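Local coordinates for protein putative aminooxidase (Propionibacterium acnes, PDB 2BA9) that isomerises polyunsaturated fatty acids, probably turning linoleic acid into conjugated linoleic acid, with a bound FAD, at residues 6-11 with 30-35; 34-39 with 222-227. All blocks are in the same frame, centred on the assembly; numbering follows the deposited sequence.

Interaction 1. Residues 6-11 with 30-35; sequences DSRIAI and FHDYTI
Ile11 and Ile35 lie side by side on neighbouring strands and point the same way, with Ile11 CB 3.9 Å from Ile35 CG1. At the end of the same side chain, Ile11 CD1 touches Ile35 CG1 as well and comes within 4.0 Å of Tyr33 CB. Tyr33 CG sits between its own backbone N and carbonyl carbon (chi1 66°); the ring leads away from residues 6-11, and its hydroxyl is hydrogen-bonded to Glu26 and the backbone N of His218. Further back, Ile9 CD1 meets Phe30 CD1 obliquely at 3.9 Å. Helix 16-28 covers this face: its Leu25 touches Ile9, Ile11 and Phe30. The two strands and that helix form a beta-alpha-beta crossover, the opening unit of a Rossmann-type dinucleotide-binding fold. A parallel ladder joins the strands, Ile9 N donating to Asp32 O (2.9 Å), Thr34 N to Ile9 O, and Ile11 N to Thr34 O (2.7 Å). Where the ladder begins, Asp32 CG is anti to the backbone N (chi1 -169°), and OD2 lies 3.1 Å from the methylene carbon CG of Arg8. The Arg8 guanidinium instead leads away to salt bridges with Asp248 and Glu246, while one water links Asp32 OD2 to Asp6 O and another joins Ser7 O to Asp32 N.

Interaction 2. Residues 34-39 with 222-227; sequences TILERT and RNVDIT. With FAD (flavin-adenine dinucleotide), chain D.
Glu37 OE2 is gripped by three donors: the FAD ribose hydroxyl O2B at 2.5 Å, Thr39 OG1 at 2.9 Å and Thr39 N. The two threonine groups reach it from opposite faces of the carboxylate plane, OG1 from above and N on the anti side. Glu37 OE1 takes the neighbouring ribose hydroxyl O3B at 2.6 Å and also the backbone N of Ala14. The side chain is bent at chi2 (59°), which turns CD toward the ribose. Beside it, Arg38 CB packs 3.3 Å from adenine C2A, and its CD lies near C6A. Residues 222-227 meet the main chain of the same loop: Val224 N donates to Glu37 O at 3.0 Å, and Asn223 N reaches Thr39 O at 2.8 Å from well above the carbonyl plane. One water spans Arg38 O and Asn223 OD1. Leu36 adds an apolar seam, its two methyls parting company: CD2 goes to Val224 CG1 (4.1 Å), while CD1 meets Ile226 CD1, the side chains crossing at about a right angle. An acidic residue just past the second strand, holding the adenosine ribose, is characteristic of Rossmann-type folds that bind FAD or NAD. With both ribose hydroxyls donating to one carboxylate, the site probably suits an unphosphorylated ribose and would be expected to disfavour a second negative charge there.

Strand 33-36 runs through both contacts; both segments include Thr34 and Ile35, but contact with residues 222-227 starts only at Leu36. In interaction 1 one edge of the strand pairs with strand 9-12; in interaction 2 the chain running on from it meets residues 222-227 and the cofactor. The ladder carries over between them, since Ile11 O lies 2.7 Å from Leu36 N, a probable hydrogen bond, although the centres of the two contacts are about 15 Å apart. The ligand comes nearer as the chain leaves the strand: the Ile35 side chain is about 8 Å from FAD, whereas Glu37 is hydrogen-bonded to both hydroxyls of the adenosine ribose. Interaction 1 thus belongs to the Rossmann-type framework, interaction 2 to its ribose-binding end.

Interaction 1. Residues 6-11 with 30-35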
# COMPACT_ATOMS: atom_id res chain seq x y z
N ASP A 6 -20.70 -24.07 -4.87
CA ASP A 6 -21.90 -23.71 -4.10
C ASP A 6 -21.54 -23.18 -2.70
O ASP A 6 -22.41 -23.01 -1.85
CB ASP A 6 -22.88 -24.90 -4.02
CG ASP A 6 -22.47 -25.97 -3.01
OD1 ASP A 6 -21.30 -26.03 -2.58
OD2 ASP A 6 -23.35 -26.79 -2.64
N SER A 7 -20.25 -22.93 -2.46
CA SER A 7 -19.85 -22.35 -1.20
C SER A 7 -20.30 -20.90 -1.17
O SER A 7 -20.14 -20.15 -2.14
CB SER A 7 -18.34 -22.45 -0.99
OG SER A 7 -17.94 -23.81 -0.85
N ARG A 8 -20.91 -20.53 -0.04
CA ARG A 8 -21.23 -19.16 0.27
C ARG A 8 -19.99 -18.54 0.85
O ARG A 8 -19.54 -18.94 1.92
CB ARG A 8 -22.36 -19.08 1.29
CG ARG A 8 -23.68 -19.60 0.80
CD ARG A 8 -24.61 -19.88 1.96
NE ARG A 8 -24.14 -21.01 2.76
CZ ARG A 8 -24.55 -21.28 4.00
NH1 ARG A 8 -25.47 -20.51 4.59
NH2 ARG A 8 -24.06 -22.33 4.64
N ILE A 9 -19.44 -17.55 0.15
CA ILE A 9 -18.18 -16.95 0.51
C ILE A 9 -18.41 -15.50 0.93
O ILE A 9 -19.03 -14.72 0.21
CB ILE A 9 -17.20 -17.00 -0.67
CG1 ILE A 9 -16.94 -18.47 -1.08
CG2 ILE A 9 -15.91 -16.30 -0.30
CD1 ILE A 9 -16.32 -18.63 -2.45
N ALA A 10 -17.92 -15.16 2.12
CA ALA A 10 -18.03 -13.80 2.65
C ALA A 10 -16.67 -13.15 2.54
O ALA A 10 -15.69 -13.64 3.12
CB ALA A 10 -18.50 -13.82 4.10
N ILE A 11 -16.60 -12.08 1.77
CA ILE A 11 -15.38 -11.29 1.61
C ILE A 11 -15.47 -10.05 2.49
O ILE A 11 -16.39 -9.23 2.31
CB ILE A 11 -15.14 -10.90 0.12
CG1 ILE A 11 -14.91 -12.17 -0.74
CG2 ILE A 11 -13.96 -9.94 -0.01
CD1 ILE A 11 -15.41 -12.09 -2.19
N PHE A 30 -17.20 -19.19 -9.03
CA PHE A 30 -17.75 -19.07 -7.68
C PHE A 30 -18.70 -17.85 -7.63
O PHE A 30 -18.25 -16.70 -7.48
CB PHE A 30 -16.61 -18.92 -6.65
CG PHE A 30 -15.79 -20.19 -6.45
CD1 PHE A 30 -16.09 -21.08 -5.43
CD2 PHE A 30 -14.70 -20.47 -7.28
CE1 PHE A 30 -15.34 -22.22 -5.23
CE2 PHE A 30 -13.93 -21.62 -7.09
CZ PHE A 30 -14.25 -22.50 -6.06
N HIS A 31 -20.00 -18.11 -7.77
CA HIS A 31 -21.00 -17.03 -7.92
C HIS A 31 -21.76 -16.62 -6.64
O HIS A 31 -22.55 -15.67 -6.66
CB HIS A 31 -22.05 -17.42 -8.96
CG HIS A 31 -21.47 -17.78 -10.28
ND1 HIS A 31 -20.99 -16.83 -11.16
CD2 HIS A 31 -21.31 -18.98 -10.89
CE1 HIS A 31 -20.55 -17.43 -12.25
NE2 HIS A 31 -20.73 -18.73 -12.11
N ASP A 32 -21.57 -17.37 -5.56
CA ASP A 32 -22.25 -17.08 -4.30
C ASP A 32 -21.25 -16.45 -3.33
O ASP A 32 -20.90 -17.01 -2.30
CB ASP A 32 -22.84 -18.37 -3.72
CG ASP A 32 -23.78 -18.13 -2.57
OD1 ASP A 32 -23.84 -17.00 -2.03
OD2 ASP A 32 -24.47 -19.10 -2.19
N TYR A 33 -20.80 -15.26 -3.69
CA TYR A 33 -19.92 -14.49 -2.83
C TYR A 33 -20.65 -13.23 -2.40
O TYR A 33 -21.56 -12.76 -3.10
CB TYR A 33 -18.60 -14.16 -3.54
CG TYR A 33 -18.75 -13.23 -4.72
CD1 TYR A 33 -18.76 -11.84 -4.56
CD2 TYR A 33 -18.91 -13.74 -6.01
CE1 TYR A 33 -18.91 -10.99 -5.65
CE2 TYR A 33 -19.06 -12.91 -7.10
CZ TYR A 33 -19.07 -11.54 -6.91
OH TYR A 33 -19.22 -10.72 -8.01
N THR A 34 -20.27 -12.71 -1.24
CA THR A 34 -20.78 -11.44 -0.74
C THR A 34 -19.59 -10.65 -0.20
O THR A 34 -18.79 -11.20 0.56
CB THR A 34 -21.81 -11.64 0.41
OG1 THR A 34 -22.96 -12.33 -0.10
CG2 THR A 34 -22.28 -10.30 1.00
N ILE A 35 -19.47 -9.39 -0.63
CA ILE A 35 -18.44 -8.50 -0.11
C ILE A 35 -19.02 -7.54 0.92
O ILE A 35 -19.99 -6.83 0.64
CB ILE A 35 -17.76 -7.68 -1.22
CG1 ILE A 35 -17.16 -8.57 -2.31
CG2 ILE A 35 -16.64 -6.81 -0.61
CD1 ILE A 35 -16.94 -7.84 -3.66
O HOH W 1 -24.53 -21.62 -3.05
O HOH W 2 -19.86 -19.39 -4.66
O HOH W 3 -22.26 -14.87 0.16

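Interaction 2. Residues 34-39 with 222-227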
# COMPACT_ATOMS: atom_id res chain seq x y z
N THR A 34 -20.27 -12.71 -1.24
CA THR A 34 -20.78 -11.44 -0.74
C THR A 34 -19.59 -10.65 -0.20
O THR A 34 -18.79 -11.20 0.56
CB THR A 34 -21.81 -11.64 0.41
OG1 THR A 34 -22.96 -12.33 -0.10
CG2 THR A 34 -22.28 -10.30 1.00
N ILE A 35 -19.47 -9.39 -0.63
CA ILE A 35 -18.44 -8.50 -0.11
C ILE A 35 -19.02 -7.54 0.92
O ILE A 35 -19.99 -6.83 0.64
CB ILE A 35 -17.76 -7.68 -1.22
CG1 ILE A 35 -17.16 -8.57 -2.31
CG2 ILE A 35 -16.64 -6.81 -0.61
CD1 ILE A 35 -16.94 -7.84 -3.66
N LEU A 36 -18.42 -7.51 2.10
CA LEU A 36 -18.93 -6.69 3.20
C LEU A 36 -17.99 -5.52 3.53
O LEU A 36 -16.85 -5.74 3.98
CB LEU A 36 -19.17 -7.55 4.44
CG LEU A 36 -20.11 -8.73 4.29
CD1 LEU A 36 -20.05 -9.61 5.52
CD2 LEU A 36 -21.53 -8.25 4.03
N GLU A 37 -18.48 -4.30 3.31
CA GLU A 37 -17.72 -3.06 3.48
C GLU A 37 -18.30 -2.21 4.60
O GLU A 37 -19.50 -1.96 4.62
CB GLU A 37 -17.73 -2.26 2.19
CG GLU A 37 -17.18 -0.85 2.29
CD GLU A 37 -15.74 -0.76 2.76
OE1 GLU A 37 -14.87 -1.55 2.32
OE2 GLU A 37 -15.46 0.14 3.57
N ARG A 38 -17.42 -1.75 5.48
CA ARG A 38 -17.78 -0.98 6.67
C ARG A 38 -18.28 0.42 6.31
O ARG A 38 -19.27 0.89 6.86
CB ARG A 38 -16.56 -0.89 7.61
CG ARG A 38 -16.83 -0.25 8.97
CD ARG A 38 -15.63 -0.35 9.95
NE ARG A 38 -15.74 0.70 10.99
CZ ARG A 38 -14.71 1.25 11.66
NH1 ARG A 38 -13.46 0.86 11.45
NH2 ARG A 38 -14.95 2.22 12.55
N THR A 39 -17.61 1.09 5.38
CA THR A 39 -17.95 2.47 5.01
C THR A 39 -19.03 2.49 3.93
O THR A 39 -19.57 1.44 3.55
CB THR A 39 -16.72 3.23 4.47
OG1 THR A 39 -16.44 2.79 3.14
CG2 THR A 39 -15.49 3.04 5.38
N ARG A 222 -22.54 -2.16 1.53
CA ARG A 222 -21.86 -1.07 2.22
C ARG A 222 -22.48 -0.85 3.59
O ARG A 222 -23.47 -1.49 3.93
CB ARG A 222 -21.97 0.20 1.39
CG ARG A 222 -21.54 -0.04 -0.04
CD ARG A 222 -21.25 1.24 -0.78
NE ARG A 222 -21.19 0.99 -2.21
CZ ARG A 222 -20.91 1.90 -3.12
NH1 ARG A 222 -20.69 3.16 -2.77
NH2 ARG A 222 -20.88 1.56 -4.41
N ASN A 223 -21.89 0.05 4.37
CA ASN A 223 -22.42 0.42 5.68
C ASN A 223 -22.71 -0.78 6.60
O ASN A 223 -23.62 -0.73 7.43
CB ASN A 223 -23.67 1.28 5.51
CG ASN A 223 -23.39 2.50 4.68
OD1 ASN A 223 -22.73 3.42 5.14
ND2 ASN A 223 -23.85 2.49 3.43
N VAL A 224 -21.91 -1.83 6.43
CA VAL A 224 -22.07 -3.05 7.21
C VAL A 224 -21.15 -3.03 8.43
O VAL A 224 -19.93 -3.15 8.30
CB VAL A 224 -21.83 -4.30 6.35
CG1 VAL A 224 -21.94 -5.59 7.18
CG2 VAL A 224 -22.82 -4.33 5.17
N ASP A 225 -21.77 -2.88 9.59
CA ASP A 225 -21.10 -2.80 10.89
C ASP A 225 -21.09 -4.19 11.49
O ASP A 225 -22.02 -4.57 12.20
CB ASP A 225 -21.87 -1.81 11.79
CG ASP A 225 -21.15 -1.50 13.11
OD1 ASP A 225 -20.10 -2.10 13.41
OD2 ASP A 225 -21.66 -0.63 13.85
N ILE A 226 -20.05 -4.96 11.17
CA ILE A 226 -19.84 -6.30 11.70
C ILE A 226 -19.40 -6.24 13.16
O ILE A 226 -18.34 -5.70 13.47
CB ILE A 226 -18.73 -7.06 10.93
CG1 ILE A 226 -19.12 -7.26 9.46
CG2 ILE A 226 -18.42 -8.40 11.60
CD1 ILE A 226 -17.99 -7.78 8.59
N THR A 227 -20.21 -6.81 14.05
CA THR A 227 -19.93 -6.78 15.48
C THR A 227 -19.36 -8.08 16.00
O THR A 227 -18.73 -8.10 17.06
CB THR A 227 -21.20 -6.43 16.25
OG1 THR A 227 -22.18 -7.44 16.02
CG2 THR A 227 -21.74 -5.06 15.80
PA FAD D . -7.55 -0.97 1.79
O1A FAD D . -7.27 -0.19 0.55
O2A FAD D . -7.17 -0.32 3.11
O5B FAD D . -9.12 -1.25 1.87
C5B FAD D . -9.59 -2.03 2.94
C4B FAD D . -11.11 -2.00 2.99
O4B FAD D . -11.55 -2.81 4.05
C3B FAD D . -11.64 -0.58 3.20
O3B FAD D . -12.59 -0.27 2.20
C2B FAD D . -12.23 -0.63 4.59
O2B FAD D . -13.28 0.32 4.79
C1B FAD D . -12.58 -2.12 4.73
N9A FAD D . -12.67 -2.50 6.15
C8A FAD D . -11.73 -2.30 7.14
N7A FAD D . -12.23 -2.77 8.32
C5A FAD D . -13.47 -3.27 8.09
C6A FAD D . -14.45 -3.85 8.92
N6A FAD D . -14.07 -4.36 10.14
N1A FAD D . -15.64 -4.28 8.36
C2A FAD D . -15.91 -4.09 7.01
N3A FAD D . -14.95 -3.51 6.20
C4A FAD D . -13.76 -3.09 6.73
N1 FAD D . -0.62 1.82 -3.93
C2 FAD D . 0.04 1.66 -5.14
O2 FAD D . -0.05 0.59 -5.75
N3 FAD D . 0.81 2.69 -5.64
C4 FAD D . 0.90 3.88 -4.96
O4 FAD D . 1.59 4.80 -5.45
C4X FAD D . 0.23 4.05 -3.74
N5 FAD D . 0.32 5.23 -3.02
C5X FAD D . -0.46 5.46 -1.90
C6 FAD D . -0.46 6.70 -1.28
C7 FAD D . -1.28 6.93 -0.18
C7M FAD D . -1.26 8.29 0.46
C8 FAD D . -2.11 5.91 0.30
C8M FAD D . -3.01 6.11 1.47
C9 FAD D . -2.10 4.67 -0.33
C9A FAD D . -1.28 4.42 -1.43
N10 FAD D . -1.24 3.17 -2.07
C10 FAD D . -0.55 3.01 -3.25
C1' FAD D . -1.64 1.93 -1.35
C2' FAD D . -2.97 1.39 -1.83
O2' FAD D . -3.97 2.40 -1.90
C3' FAD D . -3.39 0.28 -0.88
O3' FAD D . -2.31 -0.65 -0.73
C4' FAD D . -4.64 -0.43 -1.38
O4' FAD D . -5.78 0.41 -1.27
C5' FAD D . -4.82 -1.72 -0.59
O5' FAD D . -6.10 -2.24 -0.79
P FAD D . -6.75 -3.23 0.30
O1P FAD D . -8.17 -3.62 -0.10
O2P FAD D . -5.86 -4.42 0.43
O3P FAD D . -6.84 -2.41 1.67
O HOH W 4 -20.75 3.52 7.03